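Local structure of LanC-like protein GCR2 (Arabidopsis thaliana, 3T33) at residues W179-L184 with E191-E196; C128-V133 with L154-G159; F11-P16 with V320-G325. The protein is a zinc-binding member of the LanC-like family that may play a role in abscisic acid signalling. All coordinates share one frame; numbering follows the deposited sequence. Where two conformers were deposited one is given.

Contact 1: W179-L184 with E191-E196; sequences WACLFL and ESISSE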
ATOM      1  N   TRP A 179      -8.935   5.113  -8.337  1.00 28.83           N
ATOM      2  CA  TRP A 179      -8.424   3.869  -7.741  1.00 29.47           C
ATOM      3  C   TRP A 179      -9.561   2.892  -7.246  1.00 28.22           C
ATOM      4  O   TRP A 179      -9.545   1.719  -7.614  1.00 27.34           O
ATOM      5  CB  TRP A 179      -7.369   4.165  -6.647  1.00 29.00           C
ATOM      6  CG  TRP A 179      -6.452   2.943  -6.326  1.00 33.38           C
ATOM      7  CD1 TRP A 179      -5.140   2.755  -6.726  1.00 30.84           C
ATOM      8  CD2 TRP A 179      -6.813   1.754  -5.574  1.00 29.05           C
ATOM      9  NE1 TRP A 179      -4.663   1.561  -6.247  1.00 29.43           N
ATOM     10  CE2 TRP A 179      -5.667   0.912  -5.554  1.00 32.24           C
ATOM     11  CE3 TRP A 179      -7.984   1.337  -4.902  1.00 27.10           C
ATOM     12  CZ2 TRP A 179      -5.650  -0.366  -4.869  1.00 26.73           C
ATOM     13  CZ3 TRP A 179      -7.981   0.079  -4.204  1.00 25.72           C
ATOM     14  CH2 TRP A 179      -6.787  -0.752  -4.199  1.00 25.77           C
ATOM     15  N   ALA A 180     -10.559   3.415  -6.524  1.00 27.65           N
ATOM     16  CA  ALA A 180     -11.695   2.630  -6.020  1.00 27.51           C
ATOM     17  C   ALA A 180     -12.498   1.991  -7.117  1.00 28.42           C
ATOM     18  O   ALA A 180     -13.001   0.856  -6.949  1.00 28.92           O
ATOM     19  CB  ALA A 180     -12.637   3.496  -5.162  1.00 25.27           C
ATOM     20  N   CYS A 181     -12.718   2.763  -8.189  1.00 27.91           N
ATOM     21  CA  CYS A 181     -13.420   2.270  -9.346  1.00 28.18           C
ATOM     22  C   CYS A 181     -12.626   1.085  -9.906  1.00 27.01           C
ATOM     23  O   CYS A 181     -13.199   0.089 -10.172  1.00 24.59           O
ATOM     24  CB  CYS A 181     -13.531   3.346 -10.458  1.00 26.58           C
ATOM     25  SG  CYS A 181     -14.445   4.855  -9.955  1.00 31.26           S
ATOM     26  N   LEU A 182     -11.334   1.282 -10.207  1.00 27.84           N
ATOM     27  CA  LEU A 182     -10.496   0.197 -10.751  1.00 28.52           C
ATOM     28  C   LEU A 182     -10.549  -1.020  -9.838  1.00 28.34           C
ATOM     29  O   LEU A 182     -10.784  -2.084 -10.278  1.00 29.20           O
ATOM     30  CB  LEU A 182      -9.092   0.676 -10.921  1.00 28.80           C
ATOM     31  CG  LEU A 182      -8.956   1.792 -11.972  1.00 31.62           C
ATOM     32  CD1 LEU A 182      -7.630   2.479 -11.875  1.00 29.83           C
ATOM     33  CD2 LEU A 182      -9.227   1.230 -13.424  1.00 30.66           C
ATOM     34  N   PHE A 183     -10.467  -0.803  -8.543  1.00 29.59           N
ATOM     35  CA  PHE A 183     -10.525  -1.867  -7.577  1.00 31.31           C
ATOM     36  C   PHE A 183     -11.864  -2.623  -7.630  1.00 31.55           C
ATOM     37  O   PHE A 183     -11.908  -3.858  -7.703  1.00 30.90           O
ATOM     38  CB  PHE A 183     -10.314  -1.258  -6.183  1.00 31.01           C
ATOM     39  CG  PHE A 183     -10.603  -2.203  -5.050  1.00 34.30           C
ATOM     40  CD1 PHE A 183     -11.911  -2.355  -4.572  1.00 31.91           C
ATOM     41  CD2 PHE A 183      -9.553  -2.942  -4.441  1.00 33.09           C
ATOM     42  CE1 PHE A 183     -12.214  -3.247  -3.474  1.00 33.19           C
ATOM     43  CE2 PHE A 183      -9.825  -3.810  -3.317  1.00 34.27           C
ATOM     44  CZ  PHE A 183     -11.156  -3.961  -2.828  1.00 32.74           C
ATOM     45  N   LEU A 184     -12.955  -1.880  -7.628  1.00 31.90           N
ATOM     46  CA  LEU A 184     -14.261  -2.488  -7.717  1.00 32.96           C
ATOM     47  C   LEU A 184     -14.419  -3.324  -8.987  1.00 34.29           C
ATOM     48  O   LEU A 184     -14.875  -4.506  -8.935  1.00 34.36           O
ATOM     49  CB  LEU A 184     -15.361  -1.437  -7.635  1.00 32.15           C
ATOM     50  CG  LEU A 184     -16.758  -2.034  -7.647  1.00 35.88           C
ATOM     51  CD1 LEU A 184     -16.928  -3.096  -6.586  1.00 36.83           C
ATOM     52  CD2 LEU A 184     -17.846  -0.951  -7.465  1.00 39.41           C
ATOM     53  N   GLU A 191     -17.965  -4.368 -15.496  1.00 40.48           N
ATOM     54  CA  GLU A 191     -18.021  -2.912 -15.642  1.00 39.21           C
ATOM     55  C   GLU A 191     -19.074  -2.412 -14.641  1.00 38.03           C
ATOM     56  O   GLU A 191     -20.148  -1.967 -15.028  1.00 38.07           O
ATOM     57  CB  GLU A 191     -18.374  -2.520 -17.079  1.00 38.49           C
ATOM     58  CG  GLU A 191     -18.545  -1.030 -17.209  1.00 38.76           C
ATOM     59  CD  GLU A 191     -18.593  -0.484 -18.649  1.00 38.79           C
ATOM     60  OE1 GLU A 191     -18.719  -1.213 -19.627  1.00 37.84           O
ATOM     61  OE2 GLU A 191     -18.471   0.729 -18.794  1.00 41.80           O
ATOM     62  N   SER A 192     -18.759  -2.532 -13.356  1.00 37.27           N
ATOM     63  CA  SER A 192     -19.693  -2.216 -12.294  1.00 38.46           C
ATOM     64  C   SER A 192     -19.852  -0.686 -12.274  1.00 37.47           C
ATOM     65  O   SER A 192     -20.974  -0.168 -12.263  1.00 36.48           O
ATOM     66  CB  SER A 192     -19.194  -2.751 -10.926  1.00 39.28           C
ATOM     67  OG  SER A 192     -18.911  -4.154 -10.964  1.00 41.02           O
ATOM     68  N   ILE A 193     -18.704  -0.006 -12.240  1.00 36.46           N
ATOM     69  CA  ILE A 193     -18.596   1.417 -12.442  1.00 35.42           C
ATOM     70  C   ILE A 193     -18.358   1.670 -13.939  1.00 34.93           C
ATOM     71  O   ILE A 193     -17.615   0.948 -14.611  1.00 34.40           O
ATOM     72  CB  ILE A 193     -17.448   2.067 -11.667  1.00 34.38           C
ATOM     73  CG1 ILE A 193     -17.442   1.664 -10.202  1.00 35.02           C
ATOM     74  CG2 ILE A 193     -17.588   3.646 -11.767  1.00 35.71           C
ATOM     75  CD1 ILE A 193     -18.719   1.914  -9.520  1.00 38.04           C
ATOM     76  N   SER A 194     -18.942   2.757 -14.429  1.00 33.17           N
ATOM     77  CA  SER A 194     -19.064   2.953 -15.859  1.00 31.76           C
ATOM     78  C   SER A 194     -17.723   3.314 -16.409  1.00 29.66           C
ATOM     79  O   SER A 194     -17.059   4.171 -15.835  1.00 29.36           O
ATOM     80  CB  SER A 194     -20.075   4.086 -16.153  1.00 30.82           C
ATOM     81  OG  SER A 194     -19.977   4.461 -17.526  1.00 32.40           O
ATOM     82  N   SER A 195     -17.313   2.681 -17.507  1.00 29.07           N
ATOM     83  CA  SER A 195     -16.046   3.041 -18.139  0.50 29.91           C
ATOM     84  C   SER A 195     -16.013   4.525 -18.601  1.00 30.34           C
ATOM     85  O   SER A 195     -14.981   5.208 -18.436  1.00 31.12           O
ATOM     86  CB  SER A 195     -15.763   2.078 -19.277  0.50 30.31           C
ATOM     87  OG  SER A 195     -14.491   2.272 -19.819  0.50 30.87           O
ATOM     88  N   GLU A 196     -17.136   5.064 -19.101  1.00 30.76           N
ATOM     89  CA  GLU A 196     -17.213   6.543 -19.443  1.00 30.44           C
ATOM     90  C   GLU A 196     -16.967   7.480 -18.267  1.00 30.49           C
ATOM     91  O   GLU A 196     -16.256   8.531 -18.385  1.00 30.85           O
ATOM     92  CB  GLU A 196     -18.495   6.885 -20.178  1.00 31.22           C
ATOM     93  CG  GLU A 196     -18.667   8.396 -20.616  1.00 31.05           C
ATOM     94  CD  GLU A 196     -19.211   9.206 -19.487  1.00 31.14           C
ATOM     95  OE1 GLU A 196     -19.904   8.597 -18.664  1.00 26.26           O
ATOM     96  OE2 GLU A 196     -18.859  10.407 -19.352  1.00 33.96           O
TER
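Across this contact the backbones come nearest at C181 and I193, whose CA atoms lie 6.1 Å apart, and one helical turn on at L184 and S192, 7.1 Å between CA atoms. The 179-184 segment belongs to helix 174-188; in the other segment, residues 191-194 are loop and 195-196 open helix 195-212, so this is a short connection folded back on the helix it leaves, within the double-layered alpha/alpha toroid of LanC-like proteins. I193 has the largest share of the packing, and both its branches are used: CG2 reaches the sulfur of C181, with CG2 to SG at 3.8 Å, while CD1 meets CD2 of L184 at 3.6 Å. L184 places its CG anti to the backbone N (chi1 -177°), which carries CD2 up to the isoleucine, and the two side chains cross at about a right angle. S192 adds only its CB, 4.1 Å from L184 CD2; its hydroxyl is turned to Y150 OH, a hydrogen bond outside the two segments. The loop is also tied down by N185, whose OD1 accepts from I193 N. F157 of helix 147-158 touches C181 and I193 alike, extending the apolar cluster. Beyond the cluster the loop prepares the next helix. S194 is its N-cap, with OG taking a weak, bent bond from E196 N at 3.3 Å. A shorter, straighter bond runs from S195 N to E191 OE2, 2.6 Å with an N-H...O angle of 165°, meeting the carboxylate on its anti side and 20° out of its plane.

Contact 2: C128-V133 with L154-G159; sequences CGYAGV and LARFRG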
ATOM      1  N   CYS A 128      -9.411   7.186   2.169  1.00 33.29           N
ATOM      2  CA  CYS A 128      -9.863   8.175   3.127  1.00 35.20           C
ATOM      3  C   CYS A 128     -11.352   8.486   3.137  1.00 35.10           C
ATOM      4  O   CYS A 128     -11.806   9.192   4.026  1.00 37.92           O
ATOM      5  CB  CYS A 128      -9.026   9.458   3.030  1.00 34.64           C
ATOM      6  SG  CYS A 128      -7.417   9.229   3.742  1.00 37.15           S
ATOM      7  N   GLY A 129     -12.109   7.948   2.189  1.00 33.88           N
ATOM      8  CA  GLY A 129     -13.510   8.318   2.020  1.00 31.10           C
ATOM      9  C   GLY A 129     -14.451   7.167   1.765  1.00 30.99           C
ATOM     10  O   GLY A 129     -14.165   5.984   2.023  1.00 32.50           O
ATOM     11  N   TYR A 130     -15.547   7.523   1.163  1.00 29.19           N
ATOM     12  CA  TYR A 130     -16.744   6.754   1.124  1.00 29.18           C
ATOM     13  C   TYR A 130     -16.727   5.723  -0.000  1.00 27.95           C
ATOM     14  O   TYR A 130     -17.449   4.705   0.069  1.00 25.85           O
ATOM     15  CB  TYR A 130     -17.902   7.778   0.846  1.00 30.07           C
ATOM     16  CG  TYR A 130     -19.258   7.158   0.856  1.00 32.79           C
ATOM     17  CD1 TYR A 130     -19.644   6.393   1.939  1.00 35.06           C
ATOM     18  CD2 TYR A 130     -20.157   7.320  -0.213  1.00 37.90           C
ATOM     19  CE1 TYR A 130     -20.924   5.782   2.021  1.00 39.79           C
ATOM     20  CE2 TYR A 130     -21.472   6.727  -0.161  1.00 39.94           C
ATOM     21  CZ  TYR A 130     -21.850   5.950   1.003  1.00 41.85           C
ATOM     22  OH  TYR A 130     -23.091   5.296   1.171  1.00 39.17           O
ATOM     23  N   ALA A 131     -15.987   6.025  -1.073  1.00 27.23           N
ATOM     24  CA  ALA A 131     -15.771   5.047  -2.168  1.00 27.86           C
ATOM     25  C   ALA A 131     -15.094   3.789  -1.608  1.00 28.08           C
ATOM     26  O   ALA A 131     -15.400   2.690  -2.009  1.00 28.18           O
ATOM     27  CB  ALA A 131     -14.908   5.676  -3.342  1.00 26.45           C
ATOM     28  N   GLY A 132     -14.181   3.967  -0.662  1.00 30.07           N
ATOM     29  CA  GLY A 132     -13.568   2.818   0.060  1.00 30.56           C
ATOM     30  C   GLY A 132     -14.612   1.927   0.700  1.00 31.12           C
ATOM     31  O   GLY A 132     -14.605   0.699   0.518  1.00 32.90           O
ATOM     32  N   VAL A 133     -15.524   2.538   1.451  1.00 31.36           N
ATOM     33  CA  VAL A 133     -16.643   1.827   2.150  1.00 30.14           C
ATOM     34  C   VAL A 133     -17.535   1.078   1.176  1.00 31.78           C
ATOM     35  O   VAL A 133     -17.856  -0.114   1.358  1.00 32.67           O
ATOM     36  CB  VAL A 133     -17.526   2.827   2.926  1.00 29.96           C
ATOM     37  CG1 VAL A 133     -18.749   2.123   3.560  1.00 28.34           C
ATOM     38  CG2 VAL A 133     -16.683   3.579   3.949  1.00 27.95           C
ATOM     39  N   LEU A 154     -23.310  -1.043  -4.531  1.00 30.70           N
ATOM     40  CA  LEU A 154     -23.088  -0.585  -5.885  1.00 32.14           C
ATOM     41  C   LEU A 154     -23.860   0.715  -6.237  1.00 33.50           C
ATOM     42  O   LEU A 154     -23.274   1.626  -6.872  1.00 34.43           O
ATOM     43  CB  LEU A 154     -23.438  -1.692  -6.842  1.00 30.83           C
ATOM     44  CG  LEU A 154     -23.162  -1.360  -8.297  1.00 32.29           C
ATOM     45  CD1 LEU A 154     -21.719  -0.998  -8.435  1.00 28.05           C
ATOM     46  CD2 LEU A 154     -23.561  -2.480  -9.184  1.00 31.04           C
ATOM     47  N   ALA A 155     -25.128   0.808  -5.802  1.00 34.19           N
ATOM     48  CA  ALA A 155     -25.956   2.038  -5.936  1.00 35.67           C
ATOM     49  C   ALA A 155     -25.355   3.200  -5.119  1.00 36.78           C
ATOM     50  O   ALA A 155     -25.325   4.349  -5.579  1.00 38.26           O
ATOM     51  CB  ALA A 155     -27.454   1.766  -5.508  1.00 34.80           C
ATOM     52  N   ARG A 156     -24.857   2.912  -3.916  1.00 36.39           N
ATOM     53  CA  ARG A 156     -24.250   3.960  -3.143  1.00 36.13           C
ATOM     54  C   ARG A 156     -22.956   4.390  -3.803  1.00 35.73           C
ATOM     55  O   ARG A 156     -22.612   5.590  -3.824  1.00 35.74           O
ATOM     56  CB  ARG A 156     -23.985   3.515  -1.715  1.00 37.09           C
ATOM     57  CG  ARG A 156     -25.251   3.372  -0.873  1.00 41.23           C
ATOM     58  CD  ARG A 156     -24.968   2.387   0.286  1.00 51.86           C
ATOM     59  NE  ARG A 156     -26.154   2.056   1.086  1.00 58.74           N
ATOM     60  CZ  ARG A 156     -26.238   0.999   1.900  1.00 63.49           C
ATOM     61  NH1 ARG A 156     -25.205   0.157   2.028  1.00 65.52           N
ATOM     62  NH2 ARG A 156     -27.353   0.770   2.590  1.00 63.90           N
ATOM     63  N   PHE A 157     -22.240   3.444  -4.392  1.00 34.07           N
ATOM     64  CA  PHE A 157     -20.968   3.830  -4.954  1.00 32.87           C
ATOM     65  C   PHE A 157     -21.277   4.743  -6.190  1.00 31.43           C
ATOM     66  O   PHE A 157     -20.679   5.771  -6.377  1.00 31.65           O
ATOM     67  CB  PHE A 157     -20.166   2.613  -5.405  1.00 31.21           C
ATOM     68  CG  PHE A 157     -18.747   2.964  -5.800  1.00 35.86           C
ATOM     69  CD1 PHE A 157     -18.484   3.958  -6.725  1.00 35.85           C
ATOM     70  CD2 PHE A 157     -17.669   2.321  -5.237  1.00 36.66           C
ATOM     71  CE1 PHE A 157     -17.180   4.293  -7.057  1.00 39.41           C
ATOM     72  CE2 PHE A 157     -16.389   2.646  -5.600  1.00 37.66           C
ATOM     73  CZ  PHE A 157     -16.141   3.638  -6.480  1.00 37.95           C
ATOM     74  N   ARG A 158     -22.207   4.314  -7.019  1.00 31.25           N
ATOM     75  CA  ARG A 158     -22.624   5.033  -8.212  1.00 31.86           C
ATOM     76  C   ARG A 158     -23.270   6.413  -7.965  1.00 33.04           C
ATOM     77  O   ARG A 158     -23.350   7.228  -8.923  1.00 34.10           O
ATOM     78  CB  ARG A 158     -23.594   4.159  -8.970  1.00 30.47           C
ATOM     79  CG  ARG A 158     -22.920   2.989  -9.709  1.00 30.68           C
ATOM     80  CD  ARG A 158     -23.968   2.261 -10.449  1.00 24.72           C
ATOM     81  NE  ARG A 158     -23.419   1.202 -11.251  1.00 28.26           N
ATOM     82  CZ  ARG A 158     -24.146   0.210 -11.760  1.00 28.45           C
ATOM     83  NH1 ARG A 158     -25.461   0.113 -11.519  1.00 30.63           N
ATOM     84  NH2 ARG A 158     -23.561  -0.684 -12.518  1.00 24.70           N
ATOM     85  N   GLY A 159     -23.705   6.672  -6.719  1.00 32.92           N
ATOM     86  CA  GLY A 159     -24.222   8.000  -6.316  1.00 33.49           C
ATOM     87  C   GLY A 159     -23.134   9.018  -5.993  1.00 34.81           C
ATOM     88  O   GLY A 159     -23.399  10.245  -5.843  1.00 35.74           O
TER
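The hydroxyl of Y130 is held between two partners: it is hydrogen-bonded to D115 OD1, and it rests on the aliphatic stem of R156. The phenol oxygen touches three consecutive methylenes, Y130 OH lying 3.5 Å from R156 CB, with CG and CD of the same arginine at nearly the same distance. R156 is extended from CG to NE, and its stem passes across the end of the tyrosine instead of running along it; the side chains cross at about a right angle, and the ring and guanidinium planes are 49° apart. Past the tyrosine, R156 NH1 forms a salt bridge with D115 OD2. Each oxygen of one carboxylate on helix 101-118 therefore serves a different side of this contact, which should fix the two groups relative to each other. The helices joined are 130-144 and 147-158, neighbours in the chain that lie in the inner and outer layers of the alpha/alpha toroid. Deeper between them, the backbones come closest at A131 and F157, 6.0 Å from CA to CA. F157 keeps CG anti to its own N (chi1 -171°), and this swings the ring to the alanine: CZ is 3.9 Å from A131 CB, and CE2 is 3.7 Å from A131 O. A180 of helix 174-188 packs on both A131 and F157.

Contact 3: F11-P16 with V320-G325; sequences FRNEMP and VVWSRG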
ATOM      1  N   PHE A  11      16.413   2.338  12.101  1.00 41.79           N
ATOM      2  CA  PHE A  11      17.377   1.366  12.620  1.00 41.96           C
ATOM      3  C   PHE A  11      18.351   0.997  11.538  1.00 42.07           C
ATOM      4  O   PHE A  11      17.977   0.790  10.385  1.00 42.54           O
ATOM      5  CB  PHE A  11      16.666   0.112  13.093  1.00 40.64           C
ATOM      6  CG  PHE A  11      15.630   0.383  14.109  1.00 40.82           C
ATOM      7  CD1 PHE A  11      15.995   0.808  15.392  1.00 39.67           C
ATOM      8  CD2 PHE A  11      14.275   0.252  13.790  1.00 42.14           C
ATOM      9  CE1 PHE A  11      15.017   1.079  16.372  1.00 40.86           C
ATOM     10  CE2 PHE A  11      13.270   0.499  14.757  1.00 41.69           C
ATOM     11  CZ  PHE A  11      13.636   0.913  16.054  1.00 42.20           C
ATOM     12  N   ARG A  12      19.621   0.949  11.896  1.00 43.25           N
ATOM     13  CA  ARG A  12      20.640   0.482  10.946  1.00 43.60           C
ATOM     14  C   ARG A  12      20.324  -0.955  10.540  1.00 41.78           C
ATOM     15  O   ARG A  12      20.060  -1.816  11.387  1.00 40.55           O
ATOM     16  CB  ARG A  12      22.052   0.571  11.567  1.00 44.43           C
ATOM     17  CG  ARG A  12      22.634   1.993  11.644  1.00 48.50           C
ATOM     18  CD  ARG A  12      23.887   2.045  12.618  1.00 57.32           C
ATOM     19  NE  ARG A  12      23.665   1.613  14.030  1.00 59.97           N
ATOM     20  CZ  ARG A  12      23.547   2.456  15.071  1.00 62.76           C
ATOM     21  NH1 ARG A  12      23.591   3.776  14.867  1.00 62.14           N
ATOM     22  NH2 ARG A  12      23.360   1.998  16.313  1.00 62.32           N
ATOM     23  N   ASN A  13      20.327  -1.195   9.243  1.00 40.45           N
ATOM     24  CA  ASN A  13      20.116  -2.550   8.746  1.00 40.51           C
ATOM     25  C   ASN A  13      21.417  -3.332   8.674  1.00 40.25           C
ATOM     26  O   ASN A  13      22.121  -3.234   7.681  1.00 41.01           O
ATOM     27  CB  ASN A  13      19.468  -2.548   7.360  1.00 38.47           C
ATOM     28  CG  ASN A  13      19.010  -3.924   6.940  1.00 39.62           C
ATOM     29  OD1 ASN A  13      18.459  -4.091   5.861  1.00 41.26           O
ATOM     30  ND2 ASN A  13      19.223  -4.929   7.795  1.00 39.49           N
ATOM     31  N   GLU A  14      21.710  -4.108   9.710  1.00 40.84           N
ATOM     32  CA  GLU A  14      22.892  -4.954   9.744  1.00 42.70           C
ATOM     33  C   GLU A  14      22.513  -6.433   9.528  1.00 42.78           C
ATOM     34  O   GLU A  14      23.373  -7.338   9.601  1.00 44.05           O
ATOM     35  CB  GLU A  14      23.673  -4.805  11.071  1.00 43.17           C
ATOM     36  CG  GLU A  14      24.071  -3.369  11.551  1.00 48.95           C
ATOM     37  CD  GLU A  14      25.114  -2.616  10.675  1.00 53.08           C
ATOM     38  OE1 GLU A  14      25.613  -3.162   9.659  1.00 55.02           O
ATOM     39  OE2 GLU A  14      25.423  -1.443  11.013  1.00 58.44           O
ATOM     40  N   MET A  15      21.241  -6.694   9.264  1.00 41.73           N
ATOM     41  CA  MET A  15      20.830  -8.032   8.859  1.00 41.31           C
ATOM     42  C   MET A  15      21.655  -8.580   7.665  1.00 41.27           C
ATOM     43  O   MET A  15      22.073  -7.850   6.764  1.00 39.64           O
ATOM     44  CB  MET A  15      19.336  -8.055   8.550  1.00 40.85           C
ATOM     45  CG  MET A  15      18.486  -7.776   9.770  1.00 39.65           C
ATOM     46  SD  MET A  15      16.746  -8.081   9.492  1.00 37.12           S
ATOM     47  CE  MET A  15      16.391  -6.482   8.795  1.00 37.81           C
ATOM     48  N   PRO A  16      21.910  -9.878   7.684  1.00 42.46           N
ATOM     49  CA  PRO A  16      22.728 -10.553   6.665  1.00 43.90           C
ATOM     50  C   PRO A  16      22.098 -10.499   5.287  1.00 45.01           C
ATOM     51  O   PRO A  16      20.873 -10.698   5.148  1.00 46.53           O
ATOM     52  CB  PRO A  16      22.813 -11.992   7.161  1.00 44.12           C
ATOM     53  CG  PRO A  16      21.853 -12.101   8.309  1.00 44.61           C
ATOM     54  CD  PRO A  16      21.643 -10.721   8.852  1.00 43.01           C
ATOM     55  N   VAL A 320      17.719   1.936  -1.596  1.00 36.00           N
ATOM     56  CA  VAL A 320      17.492   2.972  -0.590  1.00 35.60           C
ATOM     57  C   VAL A 320      16.601   2.473   0.551  1.00 36.27           C
ATOM     58  O   VAL A 320      16.869   2.696   1.756  1.00 35.88           O
ATOM     59  CB  VAL A 320      16.801   4.122  -1.263  1.00 36.48           C
ATOM     60  CG1 VAL A 320      16.436   5.208  -0.233  1.00 33.27           C
ATOM     61  CG2 VAL A 320      17.695   4.614  -2.413  1.00 34.21           C
ATOM     62  N   VAL A 321      15.520   1.786   0.178  1.00 35.57           N
ATOM     63  CA  VAL A 321      14.690   1.090   1.200  1.00 34.62           C
ATOM     64  C   VAL A 321      15.503   0.036   1.988  1.00 35.39           C
ATOM     65  O   VAL A 321      15.452  -0.039   3.236  1.00 33.75           O
ATOM     66  CB  VAL A 321      13.444   0.484   0.554  1.00 33.93           C
ATOM     67  CG1 VAL A 321      12.456   0.046   1.651  1.00 32.04           C
ATOM     68  CG2 VAL A 321      12.793   1.567  -0.336  1.00 31.61           C
ATOM     69  N   TRP A 322      16.307  -0.748   1.282  1.00 36.23           N
ATOM     70  CA  TRP A 322      17.084  -1.748   2.014  1.00 37.81           C
ATOM     71  C   TRP A 322      18.010  -1.120   3.050  1.00 38.35           C
ATOM     72  O   TRP A 322      18.136  -1.655   4.166  1.00 38.95           O
ATOM     73  CB  TRP A 322      17.813  -2.706   1.067  1.00 37.07           C
ATOM     74  CG  TRP A 322      18.561  -3.813   1.723  1.00 39.89           C
ATOM     75  CD1 TRP A 322      19.890  -4.041   1.617  1.00 40.30           C
ATOM     76  CD2 TRP A 322      18.033  -4.880   2.553  1.00 37.40           C
ATOM     77  NE1 TRP A 322      20.229  -5.145   2.349  1.00 39.17           N
ATOM     78  CE2 TRP A 322      19.119  -5.687   2.923  1.00 36.13           C
ATOM     79  CE3 TRP A 322      16.751  -5.208   3.036  1.00 36.83           C
ATOM     80  CZ2 TRP A 322      18.982  -6.846   3.748  1.00 37.72           C
ATOM     81  CZ3 TRP A 322      16.600  -6.363   3.871  1.00 36.81           C
ATOM     82  CH2 TRP A 322      17.716  -7.161   4.205  1.00 37.53           C
ATOM     83  N   SER A 323      18.648   0.010   2.747  1.00 38.87           N
ATOM     84  CA  SER A 323      19.526   0.568   3.779  1.00 40.39           C
ATOM     85  C   SER A 323      18.881   1.544   4.734  1.00 40.00           C
ATOM     86  O   SER A 323      19.277   1.615   5.906  1.00 40.88           O
ATOM     87  CB  SER A 323      20.812   1.168   3.195  1.00 42.39           C
ATOM     88  OG  SER A 323      20.562   2.445   2.657  1.00 45.89           O
ATOM     89  N   ARG A 324      17.874   2.274   4.292  1.00 38.81           N
ATOM     90  CA  ARG A 324      17.297   3.286   5.187  1.00 39.32           C
ATOM     91  C   ARG A 324      15.823   3.028   5.523  1.00 38.92           C
ATOM     92  O   ARG A 324      15.207   3.845   6.212  1.00 38.95           O
ATOM     93  CB  ARG A 324      17.441   4.676   4.567  1.00 38.81           C
ATOM     94  CG  ARG A 324      18.904   5.203   4.388  1.00 40.83           C
ATOM     95  CD  ARG A 324      18.954   6.349   3.328  1.00 40.74           C
ATOM     96  NE  ARG A 324      18.247   7.537   3.804  1.00 39.86           N
ATOM     97  CZ  ARG A 324      17.985   8.611   3.068  1.00 40.83           C
ATOM     98  NH1 ARG A 324      18.373   8.708   1.792  1.00 36.44           N
ATOM     99  NH2 ARG A 324      17.339   9.621   3.631  1.00 43.60           N
ATOM    100  N   GLY A 325      15.271   1.895   5.060  1.00 38.11           N
ATOM    101  CA  GLY A 325      13.830   1.700   5.029  1.00 37.04           C
ATOM    102  C   GLY A 325      13.300   1.053   6.268  1.00 37.47           C
ATOM    103  O   GLY A 325      12.092   0.906   6.443  1.00 37.55           O
TER
HETATM  104  O   HOH W   1      17.484   0.931   7.734  1.00 32.00           O
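This is a partly buried contact of a loop with a helix end, formed where the irregular N-terminal segment 11-16 runs past the last turn of helix 308-324, on the outer side of the alpha/alpha toroid. The evidence for its layout is the near approach of N13 and S323, 5.9 Å between CA atoms, and the absence of regular secondary structure in 11-16. N13 and W322 form its centre. The asparagine has CG anti to its backbone N (chi1 -169°), which sends the amide over one face of the indole, near the centre of the ring system. The amide is steeply inclined there, its plane 72° from that of the ring. The same side chain also runs by the tryptophan's main chain, N13 CB being 3.6 Å from W322 O. W322 in turn has CG anti to its N (chi1 -176°), bringing the six-membered ring toward the loop; M15 contributes its carbonyl, with O 4.4 Å from W322 CZ2. The indole is fixed from outside the two segments as well: NE1 is hydrogen-bonded to E17 OE2, and R358 makes a cation-pi contact. A361 of helix 353-375 touches both M15 and W322, so the loop lies against two outer helices at once. Farther toward the chain start, F11 is joined by a backbone hydrogen bond to L326, just past the helix. A water bridges the two segments at this end of the contact, donating one hydrogen bond to S323 O and another to F11 O, each of these carbonyl oxygens 2.7 Å from the water oxygen.

In the fold
Contacts 1 and 2 are neighbours, their centres 11 Å apart, and share one packed region: I193 CD1 lies 3.5 Å from F157 CD1, A180 CB lies 3.6 Å from A131 CB, and R158 NH2 probably donates to S192 O. In series along the chain, they join consecutive elements. Contact 1 is buried and apolar, whereas contact 2, partly buried, adds a polar margin that depends on D115. Contact 3, partly buried with S323 exposed, lies on the toroid's outer side, across the chain's centre and about 38 Å from contact 1 between centres. Its segments, 304 residues apart, enclose the other two in sequence; it relies on an amide over an indole and a bridging water.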